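Local structure of beta-ketoacyl synthase (Burkholderia phymatum, 4EWG) at residues P225-R230 against L365-V370; D231-G236 against V337-G342; Y301-G306 against S331-Y336; A315-T320 against P372-L377. The protein probably catalyses the 3-oxoacyl-[acyl-carrier-protein] synthase reaction, the condensation that extends an acyl chain. All coordinates share one frame; numbering follows the deposited sequence.

Contact 1: P225-R230 against L365-V370; sequences PFDAKR and LNLTEV
The carboxylate of Asp227 reaches across to the backbone of Thr368 and Glu369, and its oxygen OD1 is gripped by both amides. Thr368 N meets OD1 at 2.8 Å, nearly in line with the C-O bond, while Glu369 N lies 3.1 Å from Asp227 OD1 on the syn side, 27° out of the carboxylate plane. The two donors come from opposite faces of that plane. CG of Asp227 stands anti to the backbone N (chi1 -169°), which swings the group over the facing chain. The other oxygen closes an Asx turn, Lys229 N donating to Asp227 OD2 at 2.9 Å from above the carboxylate plane; Arg224 adds a salt bridge to it, and a water joins it to Thr368 OG1. The Asx turn overlaps a type I beta turn from Asp227 to Arg230. Asp227 OD1 and the 2.8 Å bond from Ala228 N to Glu369 O join the loop after helix 200-207 to the loop leading into strand 378-379 of the ketosynthase fold, and a single backbone bridge pairs Asp227 with Val370. Next to the carboxylate, methyl CD1 of Leu367 lies against Asp227 CB at 3.7 Å and Pro225 O at 3.4 Å. Toward the surface the bent Lys229 chain crosses the extended Glu369 side chain, with a salt bridge of 3.5 Å between Lys229 NZ and Glu369 OE1.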
loop_
_atom_site.group_PDB
_atom_site.type_symbol
_atom_site.label_atom_id
_atom_site.label_comp_id
_atom_site.label_asym_id
_atom_site.label_seq_id
_atom_site.Cartn_x
_atom_site.Cartn_y
_atom_site.Cartn_z
ATOM N N PRO A 225 8.396 -27.917 -0.023
ATOM C CA PRO A 225 9.245 -27.046 -0.812
ATOM C C PRO A 225 10.468 -27.751 -1.401
ATOM O O PRO A 225 11.157 -28.484 -0.695
ATOM C CB PRO A 225 9.677 -25.961 0.186
ATOM C CG PRO A 225 8.609 -25.953 1.190
ATOM C CD PRO A 225 8.170 -27.383 1.322
ATOM N N PHE A 226 10.699 -27.529 -2.696
ATOM C CA PHE A 226 11.860 -28.076 -3.445
ATOM C C PHE A 226 11.864 -29.604 -3.596
ATOM O O PHE A 226 12.804 -30.168 -4.110
ATOM C CB PHE A 226 13.182 -27.579 -2.857
ATOM C CG PHE A 226 13.223 -26.098 -2.671
ATOM C CD1 PHE A 226 13.284 -25.260 -3.766
ATOM C CD2 PHE A 226 13.140 -25.540 -1.401
ATOM C CE1 PHE A 226 13.295 -23.898 -3.610
ATOM C CE2 PHE A 226 13.161 -24.173 -1.221
ATOM C CZ PHE A 226 13.232 -23.344 -2.333
ATOM N N ASP A 227 10.790 -30.253 -3.181
ATOM C CA ASP A 227 10.701 -31.707 -3.221
ATOM C C ASP A 227 10.136 -32.202 -4.571
ATOM O O ASP A 227 9.246 -31.579 -5.166
ATOM C CB ASP A 227 9.810 -32.187 -2.070
ATOM C CG ASP A 227 9.878 -33.690 -1.871
ATOM O OD1 ASP A 227 10.871 -34.155 -1.278
ATOM O OD2 ASP A 227 8.939 -34.384 -2.320
ATOM N N ALA A 228 10.635 -33.344 -5.015
ATOM C CA ALA A 228 10.235 -33.930 -6.312
ATOM C C ALA A 228 8.783 -34.343 -6.327
ATOM O O ALA A 228 8.218 -34.512 -7.383
ATOM C CB ALA A 228 11.087 -35.144 -6.629
ATOM N N LYS A 229 8.189 -34.543 -5.155
ATOM C CA LYS A 229 6.818 -35.026 -5.078
ATOM C C LYS A 229 5.854 -33.938 -4.655
ATOM O O LYS A 229 4.705 -34.210 -4.383
ATOM C CB LYS A 229 6.723 -36.256 -4.116
ATOM C CG LYS A 229 7.447 -37.516 -4.606
ATOM C CD LYS A 229 7.159 -37.789 -6.080
ATOM C CE LYS A 229 7.555 -39.194 -6.541
ATOM N NZ LYS A 229 9.032 -39.305 -6.699
ATOM N N ARG A 230 6.308 -32.690 -4.599
ATOM C CA ARG A 230 5.428 -31.597 -4.139
ATOM C C ARG A 230 4.316 -31.411 -5.170
ATOM O O ARG A 230 4.510 -31.746 -6.336
ATOM C CB ARG A 230 6.208 -30.297 -3.965
ATOM C CG ARG A 230 6.682 -29.657 -5.267
ATOM C CD ARG A 230 7.565 -28.453 -4.979
ATOM N NE ARG A 230 7.965 -27.733 -6.188
ATOM C CZ ARG A 230 8.904 -28.140 -7.046
ATOM N NH1 ARG A 230 9.559 -29.278 -6.843
ATOM N NH2 ARG A 230 9.194 -27.400 -8.116
ATOM N N LEU A 365 10.834 -29.107 6.179
ATOM C CA LEU A 365 10.001 -30.287 6.480
ATOM C C LEU A 365 9.481 -30.902 5.190
ATOM O O LEU A 365 9.237 -30.182 4.205
ATOM C CB LEU A 365 8.816 -29.873 7.343
ATOM C CG LEU A 365 8.635 -30.552 8.690
ATOM C CD1 LEU A 365 9.847 -30.325 9.620
ATOM C CD2 LEU A 365 7.348 -30.071 9.342
ATOM N N ASN A 366 9.344 -32.229 5.192
ATOM C CA ASN A 366 8.810 -32.994 4.058
ATOM C C ASN A 366 9.599 -32.804 2.733
ATOM O O ASN A 366 9.022 -32.854 1.634
ATOM C CB ASN A 366 7.320 -32.699 3.856
ATOM C CG ASN A 366 6.432 -33.393 4.894
ATOM O OD1 ASN A 366 6.508 -34.609 5.090
ATOM N ND2 ASN A 366 5.572 -32.639 5.525
ATOM N N LEU A 367 10.920 -32.603 2.854
ATOM C CA LEU A 367 11.834 -32.580 1.707
ATOM C C LEU A 367 12.716 -33.830 1.773
ATOM O O LEU A 367 13.710 -33.848 2.489
ATOM C CB LEU A 367 12.696 -31.302 1.722
ATOM C CG LEU A 367 13.765 -31.129 0.614
ATOM C CD1 LEU A 367 13.176 -31.202 -0.804
ATOM C CD2 LEU A 367 14.511 -29.819 0.775
ATOM N N THR A 368 12.349 -34.865 1.015
ATOM C CA THR A 368 13.052 -36.150 1.066
ATOM C C THR A 368 13.818 -36.467 -0.217
ATOM O O THR A 368 14.824 -37.157 -0.160
ATOM C CB THR A 368 12.065 -37.276 1.379
ATOM O OG1 THR A 368 11.009 -37.267 0.401
ATOM C CG2 THR A 368 11.464 -37.061 2.789
ATOM N N GLU A 369 13.351 -35.967 -1.358
ATOM C CA GLU A 369 14.081 -36.081 -2.623
ATOM C C GLU A 369 14.068 -34.704 -3.312
ATOM O O GLU A 369 13.012 -34.228 -3.743
ATOM C CB GLU A 369 13.422 -37.100 -3.544
ATOM C CG GLU A 369 14.185 -37.316 -4.858
ATOM C CD GLU A 369 13.415 -38.134 -5.904
ATOM O OE1 GLU A 369 12.281 -38.578 -5.634
ATOM O OE2 GLU A 369 13.961 -38.356 -7.001
ATOM N N VAL A 370 15.229 -34.077 -3.416
ATOM C CA VAL A 370 15.320 -32.791 -4.053
ATOM C C VAL A 370 14.976 -32.938 -5.530
ATOM O O VAL A 370 15.557 -33.744 -6.236
ATOM C CB VAL A 370 16.710 -32.165 -3.911
ATOM C CG1 VAL A 370 16.739 -30.803 -4.605
ATOM C CG2 VAL A 370 17.059 -32.013 -2.442
HETATM O O HOH W 1 9.528 -37.043 -2.078
#

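Contact 2: D231-G236 against V337-G342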
loop_
_atom_site.group_PDB
_atom_site.type_symbol
_atom_site.label_atom_id
_atom_site.label_comp_id
_atom_site.label_asym_id
_atom_site.label_seq_id
_atom_site.Cartn_x
_atom_site.Cartn_y
_atom_site.Cartn_z
ATOM N N ASP A 231 3.162 -30.896 -4.733
ATOM C CA ASP A 231 2.048 -30.614 -5.645
ATOM C C ASP A 231 1.336 -29.297 -5.301
ATOM O O ASP A 231 0.158 -29.193 -5.459
ATOM C CB ASP A 231 1.020 -31.752 -5.587
ATOM C CG ASP A 231 0.164 -31.703 -4.311
ATOM O OD1 ASP A 231 0.719 -31.514 -3.195
ATOM O OD2 ASP A 231 -1.063 -31.818 -4.436
ATOM N N GLY A 232 2.066 -28.311 -4.806
ATOM C CA GLY A 232 1.483 -27.009 -4.514
ATOM C C GLY A 232 1.644 -26.548 -3.088
ATOM O O GLY A 232 2.198 -27.248 -2.251
ATOM N N LEU A 233 1.141 -25.339 -2.831
ATOM C CA LEU A 233 1.280 -24.684 -1.535
ATOM C C LEU A 233 0.124 -24.997 -0.618
ATOM O O LEU A 233 -0.866 -25.589 -1.032
ATOM C CB LEU A 233 1.381 -23.159 -1.714
ATOM C CG LEU A 233 0.229 -22.351 -2.340
ATOM C CD1 LEU A 233 -0.932 -22.079 -1.363
ATOM C CD2 LEU A 233 0.776 -21.047 -2.902
ATOM N N VAL A 234 0.275 -24.614 0.638
ATOM C CA VAL A 234 -0.825 -24.613 1.580
ATOM C C VAL A 234 -0.875 -23.237 2.222
ATOM O O VAL A 234 0.126 -22.717 2.706
ATOM C CB VAL A 234 -0.655 -25.725 2.652
ATOM C CG1 VAL A 234 -1.742 -25.638 3.714
ATOM C CG2 VAL A 234 -0.597 -27.109 1.977
ATOM N N VAL A 235 -2.062 -22.661 2.211
ATOM C CA VAL A 235 -2.314 -21.333 2.749
ATOM C C VAL A 235 -2.420 -21.342 4.272
ATOM O O VAL A 235 -3.101 -22.178 4.854
ATOM C CB VAL A 235 -3.604 -20.785 2.143
ATOM C CG1 VAL A 235 -4.080 -19.567 2.874
ATOM C CG2 VAL A 235 -3.328 -20.482 0.665
ATOM N N GLY A 236 -1.718 -20.411 4.895
ATOM C CA GLY A 236 -1.762 -20.204 6.334
ATOM C C GLY A 236 -2.217 -18.802 6.692
ATOM O O GLY A 236 -2.845 -18.103 5.872
ATOM N N VAL A 337 4.552 -23.779 8.597
ATOM C CA VAL A 337 3.372 -22.932 8.799
ATOM C C VAL A 337 2.605 -22.649 7.510
ATOM O O VAL A 337 1.620 -21.889 7.519
ATOM C CB VAL A 337 3.738 -21.590 9.491
ATOM C CG1 VAL A 337 4.343 -21.881 10.844
ATOM C CG2 VAL A 337 4.685 -20.753 8.648
ATOM N N GLY A 338 3.030 -23.259 6.403
ATOM C CA GLY A 338 2.412 -22.964 5.125
ATOM C C GLY A 338 2.822 -21.594 4.591
ATOM O O GLY A 338 3.770 -20.961 5.107
ATOM N N HIS A 339 2.110 -21.135 3.562
ATOM C CA HIS A 339 2.308 -19.819 2.989
ATOM C C HIS A 339 1.371 -18.881 3.698
ATOM O O HIS A 339 0.165 -18.889 3.451
ATOM C CB HIS A 339 2.005 -19.849 1.500
ATOM C CG HIS A 339 2.348 -18.594 0.797
ATOM N ND1 HIS A 339 2.532 -17.439 1.442
ATOM C CD2 HIS A 339 2.543 -18.323 -0.561
ATOM C CE1 HIS A 339 2.815 -16.477 0.545
ATOM N NE2 HIS A 339 2.824 -17.024 -0.671
ATOM N N THR A 340 1.923 -18.067 4.604
ATOM C CA THR A 340 1.119 -17.235 5.483
ATOM C C THR A 340 0.780 -15.874 4.817
ATOM O O THR A 340 0.338 -14.943 5.492
ATOM C CB THR A 340 1.830 -17.016 6.838
ATOM O OG1 THR A 340 3.125 -16.442 6.603
ATOM C CG2 THR A 340 1.975 -18.336 7.627
ATOM N N LEU A 341 1.013 -15.794 3.504
ATOM C CA LEU A 341 0.566 -14.696 2.644
ATOM C C LEU A 341 1.080 -13.327 3.111
ATOM O O LEU A 341 2.295 -13.109 3.177
ATOM C CB LEU A 341 -0.955 -14.744 2.503
ATOM C CG LEU A 341 -1.489 -16.048 1.885
ATOM C CD1 LEU A 341 -3.001 -15.936 1.748
ATOM C CD2 LEU A 341 -0.850 -16.450 0.586
ATOM N N GLY A 342 0.162 -12.416 3.463
ATOM C CA GLY A 342 0.536 -11.085 3.971
ATOM C C GLY A 342 1.578 -11.116 5.080
ATOM O O GLY A 342 2.468 -10.312 5.094
#
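His339 and Val235 form a single backbone bridge between the loop after helix 334-337 and the loop leading into strand 238-246, where Gly338 and His339 end a Lys-Ser-x-x-Gly-His sequence characteristic of ketoacyl synthases. His339 N donates to Val234 O (2.7 Å), and Gly236 N returns a 2.8 Å bond to His339 O. The touching parts run at roughly a right angle, 92° apart, consistent with a pairing limited to one bridge. Gly338, with positive phi just past the helix end, brings its CA within 3.3 Å of Val234 O.

The His339 ring is held on several sides. With CG anti to the backbone N (chi1 -172°), the ring lies by Leu233, whose CD2 meets its edge at His339 CD2, 4.0 Å away. ND1 accepts from Leu341 N at 3.0 Å, with the donor tilted 32° from the ring plane, and CD2 of Leu341 sits over the centre of one ring face. On the other branch of Leu341, CD1 packs against Val235 CG1. The His305 ring meets that of His339 edge-to-face; these are probably the two histidines of the Cys-His-His active site of KAS I/II-type ketoacyl synthases.

Contact 3: Y301-G306 against S331-Y336; sequences YVNAHG and SSLKSY
Tyr301 and Asn303 on strand 299-303 face Ser331 at the end of the neighbouring parallel strand, the two strands of a beta-alpha-beta crossover through helix 310-324. The backbone pairing is slack here: Ser331 N to Val302 O is a weak bond of 3.5 Å, and Ala304 N to Ser331 O is weak too, at 3.0 Å.

Stronger bonds come from side chains. Tyr301 OH donates to Ser331 OG at 2.8 Å, at the edge of the phenol ring, and itself accepts from Asn303 ND2 at 3.0 Å, lying in the plane of that amide; Ser331 OG has a further partner in Ala362 O. Past the strands, Ser332 OG donates to Gly306 O at 2.7 Å while weakly capping Lys334 N in the turn that leads into the helix.

Lys334 combines charge and apolar contact. The bend at chi4 (58°) turns NZ to His305 O, to which it donates at 2.7 Å, and NZ also forms a salt bridge with Glu348, while CE lies over one face of the His305 ring. This CH-pi contact puts Lys334 CE 4.0 Å from the ring centroid, 27° off the normal. The sequences Asn-Ala-His-Gly and Lys-Ser, brought together here, are of the kind that lines the active site in ketoacyl synthases.

A water completes the polar links, donating to Asn303 OD1 at 2.7 Å and to Ala304 O, and accepting from Leu333 N.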
loop_
_atom_site.group_PDB
_atom_site.type_symbol
_atom_site.label_atom_id
_atom_site.label_comp_id
_atom_site.label_asym_id
_atom_site.label_seq_id
_atom_site.Cartn_x
_atom_site.Cartn_y
_atom_site.Cartn_z
ATOM N N TYR A 301 23.426 -17.931 4.960
ATOM C CA TYR A 301 22.146 -18.667 4.856
ATOM C C TYR A 301 21.102 -17.834 4.148
ATOM O O TYR A 301 21.049 -16.619 4.285
ATOM C CB TYR A 301 21.643 -19.092 6.253
ATOM C CG TYR A 301 20.199 -19.575 6.322
ATOM C CD1 TYR A 301 19.881 -20.895 6.090
ATOM C CD2 TYR A 301 19.152 -18.700 6.650
ATOM C CE1 TYR A 301 18.560 -21.348 6.148
ATOM C CE2 TYR A 301 17.832 -19.138 6.709
ATOM C CZ TYR A 301 17.541 -20.469 6.460
ATOM O OH TYR A 301 16.233 -20.945 6.539
ATOM N N VAL A 302 20.276 -18.512 3.374
ATOM C CA VAL A 302 19.125 -17.921 2.773
ATOM C C VAL A 302 17.878 -18.563 3.345
ATOM O O VAL A 302 17.737 -19.785 3.301
ATOM C CB VAL A 302 19.169 -18.128 1.256
ATOM C CG1 VAL A 302 17.863 -17.675 0.604
ATOM C CG2 VAL A 302 20.371 -17.413 0.688
ATOM N N ASN A 303 16.952 -17.730 3.842
ATOM C CA ASN A 303 15.577 -18.171 4.127
ATOM C C ASN A 303 14.757 -18.001 2.869
ATOM O O ASN A 303 14.362 -16.897 2.507
ATOM C CB ASN A 303 14.947 -17.401 5.308
ATOM C CG ASN A 303 13.645 -18.041 5.814
ATOM O OD1 ASN A 303 12.539 -17.487 5.617
ATOM N ND2 ASN A 303 13.763 -19.204 6.476
ATOM N N ALA A 304 14.523 -19.121 2.198
ATOM C CA ALA A 304 13.723 -19.183 1.009
ATOM C C ALA A 304 12.301 -18.659 1.232
ATOM O O ALA A 304 11.794 -18.592 2.352
ATOM C CB ALA A 304 13.673 -20.620 0.464
ATOM N N HIS A 305 11.687 -18.282 0.123
ATOM C CA HIS A 305 10.262 -18.071 0.058
ATOM C C HIS A 305 9.656 -19.431 0.092
ATOM O O HIS A 305 8.809 -19.708 0.944
ATOM C CB HIS A 305 9.927 -17.314 -1.216
ATOM C CG HIS A 305 8.530 -16.788 -1.276
ATOM N ND1 HIS A 305 7.991 -16.051 -0.300
ATOM C CD2 HIS A 305 7.580 -16.860 -2.285
ATOM C CE1 HIS A 305 6.727 -15.716 -0.646
ATOM N NE2 HIS A 305 6.484 -16.199 -1.860
ATOM N N GLY A 306 10.087 -20.304 -0.831
ATOM C CA GLY A 306 9.830 -21.744 -0.728
ATOM C C GLY A 306 8.379 -22.134 -0.550
ATOM O O GLY A 306 8.022 -22.795 0.418
ATOM N N SER A 331 16.537 -23.022 3.402
ATOM C CA SER A 331 15.338 -23.787 3.788
ATOM C C SER A 331 14.106 -22.879 3.836
ATOM O O SER A 331 14.215 -21.654 3.792
ATOM C CB SER A 331 15.529 -24.514 5.126
ATOM O OG SER A 331 15.626 -23.611 6.194
ATOM N N SER A 332 12.937 -23.513 3.898
ATOM C CA SER A 332 11.643 -22.835 3.810
ATOM C C SER A 332 10.829 -23.120 5.033
ATOM O O SER A 332 10.497 -24.271 5.291
ATOM C CB SER A 332 10.883 -23.332 2.591
ATOM O OG SER A 332 9.563 -22.850 2.600
ATOM N N LEU A 333 10.496 -22.070 5.786
ATOM C CA LEU A 333 9.647 -22.195 6.959
ATOM C C LEU A 333 8.200 -22.460 6.579
ATOM O O LEU A 333 7.387 -22.803 7.432
ATOM C CB LEU A 333 9.747 -20.916 7.815
ATOM C CG LEU A 333 11.098 -20.732 8.517
ATOM C CD1 LEU A 333 11.289 -19.330 9.073
ATOM C CD2 LEU A 333 11.319 -21.800 9.588
ATOM N N LYS A 334 7.858 -22.251 5.296
ATOM C CA LYS A 334 6.487 -22.550 4.799
ATOM C C LYS A 334 6.200 -24.037 4.850
ATOM O O LYS A 334 5.052 -24.456 4.824
ATOM C CB LYS A 334 6.272 -22.012 3.367
ATOM C CG LYS A 334 6.446 -20.483 3.232
ATOM C CD LYS A 334 5.950 -19.960 1.890
ATOM C CE LYS A 334 5.987 -18.441 1.807
ATOM N NZ LYS A 334 7.303 -17.783 2.010
ATOM N N SER A 335 7.253 -24.848 4.938
ATOM C CA SER A 335 7.093 -26.274 5.199
ATOM C C SER A 335 6.442 -26.574 6.555
ATOM O O SER A 335 5.927 -27.691 6.757
ATOM C CB SER A 335 8.452 -26.995 5.115
ATOM O OG SER A 335 9.312 -26.692 6.223
ATOM N N TYR A 336 6.493 -25.616 7.488
ATOM C CA TYR A 336 5.876 -25.767 8.816
ATOM C C TYR A 336 4.557 -25.067 8.925
ATOM O O TYR A 336 3.568 -25.668 9.342
ATOM C CB TYR A 336 6.764 -25.182 9.915
ATOM C CG TYR A 336 8.046 -25.898 10.097
ATOM C CD1 TYR A 336 9.128 -25.591 9.302
ATOM C CD2 TYR A 336 8.193 -26.873 11.078
ATOM C CE1 TYR A 336 10.320 -26.242 9.447
ATOM C CE2 TYR A 336 9.401 -27.522 11.249
ATOM C CZ TYR A 336 10.456 -27.191 10.406
ATOM O OH TYR A 336 11.657 -27.793 10.509
HETATM O O HOH W 2 10.770 -19.376 4.733
#

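Contact 4: A315-T320 against P372-L377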
loop_
_atom_site.group_PDB
_atom_site.type_symbol
_atom_site.label_atom_id
_atom_site.label_comp_id
_atom_site.label_asym_id
_atom_site.label_seq_id
_atom_site.Cartn_x
_atom_site.Cartn_y
_atom_site.Cartn_z
ATOM N N ALA A 315 12.163 -21.603 -10.210
ATOM C CA ALA A 315 12.661 -20.248 -10.430
ATOM C C ALA A 315 13.474 -19.737 -9.262
ATOM O O ALA A 315 14.542 -19.119 -9.481
ATOM C CB ALA A 315 11.512 -19.294 -10.666
ATOM N N GLU A 316 12.977 -19.935 -8.035
ATOM C CA GLU A 316 13.682 -19.449 -6.846
ATOM C C GLU A 316 15.052 -20.125 -6.713
ATOM O O GLU A 316 16.055 -19.458 -6.449
ATOM C CB GLU A 316 12.860 -19.657 -5.546
ATOM C CG GLU A 316 13.600 -19.190 -4.304
ATOM C CD GLU A 316 12.762 -19.174 -3.019
ATOM O OE1 GLU A 316 11.663 -19.760 -2.963
ATOM O OE2 GLU A 316 13.213 -18.539 -2.046
ATOM N N SER A 317 15.082 -21.449 -6.905
ATOM C CA SER A 317 16.334 -22.197 -6.797
ATOM C C SER A 317 17.364 -21.692 -7.778
ATOM O O SER A 317 18.509 -21.461 -7.407
ATOM C CB SER A 317 16.133 -23.688 -7.008
ATOM O OG SER A 317 15.686 -24.008 -8.311
ATOM N N GLN A 318 16.950 -21.496 -9.024
ATOM C CA GLN A 318 17.867 -21.018 -10.069
ATOM C C GLN A 318 18.364 -19.642 -9.705
ATOM O O GLN A 318 19.544 -19.366 -9.825
ATOM C CB GLN A 318 17.181 -20.955 -11.431
ATOM C CG GLN A 318 16.687 -22.283 -11.973
ATOM C CD GLN A 318 15.671 -22.120 -13.116
ATOM O OE1 GLN A 318 14.976 -21.114 -13.201
ATOM N NE2 GLN A 318 15.582 -23.117 -13.993
ATOM N N ALA A 319 17.458 -18.762 -9.279
ATOM C CA ALA A 319 17.818 -17.388 -8.893
ATOM C C ALA A 319 18.846 -17.393 -7.765
ATOM O O ALA A 319 19.799 -16.607 -7.776
ATOM C CB ALA A 319 16.566 -16.601 -8.485
ATOM N N THR A 320 18.646 -18.270 -6.791
ATOM C CA THR A 320 19.537 -18.361 -5.652
ATOM C C THR A 320 20.910 -18.942 -6.063
ATOM O O THR A 320 21.939 -18.426 -5.668
ATOM C CB THR A 320 18.921 -19.221 -4.534
ATOM O OG1 THR A 320 17.565 -18.802 -4.287
ATOM C CG2 THR A 320 19.758 -19.123 -3.268
ATOM N N PRO A 372 15.009 -32.717 -9.229
ATOM C CA PRO A 372 16.139 -32.432 -10.119
ATOM C C PRO A 372 15.919 -31.206 -11.026
ATOM O O PRO A 372 16.868 -30.704 -11.597
ATOM C CB PRO A 372 16.289 -33.722 -10.958
ATOM C CG PRO A 372 14.999 -34.459 -10.804
ATOM C CD PRO A 372 14.290 -33.950 -9.585
ATOM N N ALA A 373 14.680 -30.750 -11.179
ATOM C CA ALA A 373 14.423 -29.562 -11.947
ATOM C C ALA A 373 14.823 -28.317 -11.144
ATOM O O ALA A 373 14.949 -27.252 -11.717
ATOM C CB ALA A 373 12.948 -29.495 -12.398
ATOM N N CYS A 374 15.035 -28.451 -9.833
ATOM C CA CYS A 374 15.567 -27.348 -9.019
ATOM C C CYS A 374 17.101 -27.292 -9.056
ATOM O O CYS A 374 17.765 -28.319 -9.056
ATOM C CB CYS A 374 15.106 -27.468 -7.568
ATOM S SG CYS A 374 13.326 -27.120 -7.294
ATOM N N ALA A 375 17.652 -26.087 -9.037
ATOM C CA ALA A 375 19.100 -25.900 -9.039
ATOM C C ALA A 375 19.713 -26.475 -7.742
ATOM O O ALA A 375 19.133 -26.353 -6.663
ATOM C CB ALA A 375 19.468 -24.427 -9.188
ATOM N N PRO A 376 20.902 -27.098 -7.859
ATOM C CA PRO A 376 21.648 -27.552 -6.687
ATOM C C PRO A 376 21.961 -26.415 -5.740
ATOM O O PRO A 376 22.573 -25.418 -6.136
ATOM C CB PRO A 376 22.931 -28.129 -7.289
ATOM C CG PRO A 376 22.484 -28.633 -8.605
ATOM C CD PRO A 376 21.496 -27.610 -9.103
ATOM N N LEU A 377 21.487 -26.570 -4.507
ATOM C CA LEU A 377 21.785 -25.670 -3.394
ATOM C C LEU A 377 22.044 -26.565 -2.202
ATOM O O LEU A 377 21.864 -27.768 -2.290
ATOM C CB LEU A 377 20.606 -24.717 -3.132
ATOM C CG LEU A 377 20.397 -23.626 -4.199
ATOM C CD1 LEU A 377 19.039 -22.950 -4.094
ATOM C CD2 LEU A 377 21.519 -22.592 -4.137
#
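Ser317 of helix 310-324 and Ala375 of the irregular chain entering strand 378-379 approach closest in backbone, their CA atoms 5.1 Å apart. Ser317 OG, placed between the backbone N and the carbonyl carbon (chi1 64°), stays close to the helix, hydrogen-bonded to Val314 O one turn back, and accepts from Ala375 N at 3.0 Å along a fairly straight bond of 157°. The hydroxyl thus joins the helix to the loop. CB of Cys374 comes alongside it, 3.6 Å from Ser317 OG.

The helix is the crossover between parallel strands 299-303 and 329-331, and the loop carries the chain to the short edge strand 378-379 that pairs with the second of them, so the contact lays this approach along one side of the crossover helix. Ala375 CB rests on the helix backbone, 3.6 Å from Ser317 O. Further along, Leu377 meets Thr320 with the side chains at about a right angle: its CD1 lies 3.8 Å from Thr320 CB, and CD2 touches Thr320 CG2 at 4.0 Å. Thr320 OG1 turns back to donate to Glu316 O at 2.7 Å, from above that carbonyl's plane, which leaves the methyl for the leucine.

Contacts 1 to 3 close loops nested along the chain, contact 3 inside contact 2 and contact 2 inside contact 1, while contact 4 alternates with each of them. Segments 225-230 and 231-236 adjoin in the sequence. Contacts 3 and 4 share the crossover of strand 299-303, helix 310-324 and strand 329-331; Glu316 on that helix binds the backbone of His305 and Gly306. Contacts 2 and 3 each lie about 11 Å from the chain centre and meet through the probable active-site histidines, His339 and His305, and Lys334. Contacts 1 and 4 lie about 22 Å out, their centres 13 Å apart, joined by Phe226 against Cys374 and Glu316. Ser335 links contact 3 to Leu365.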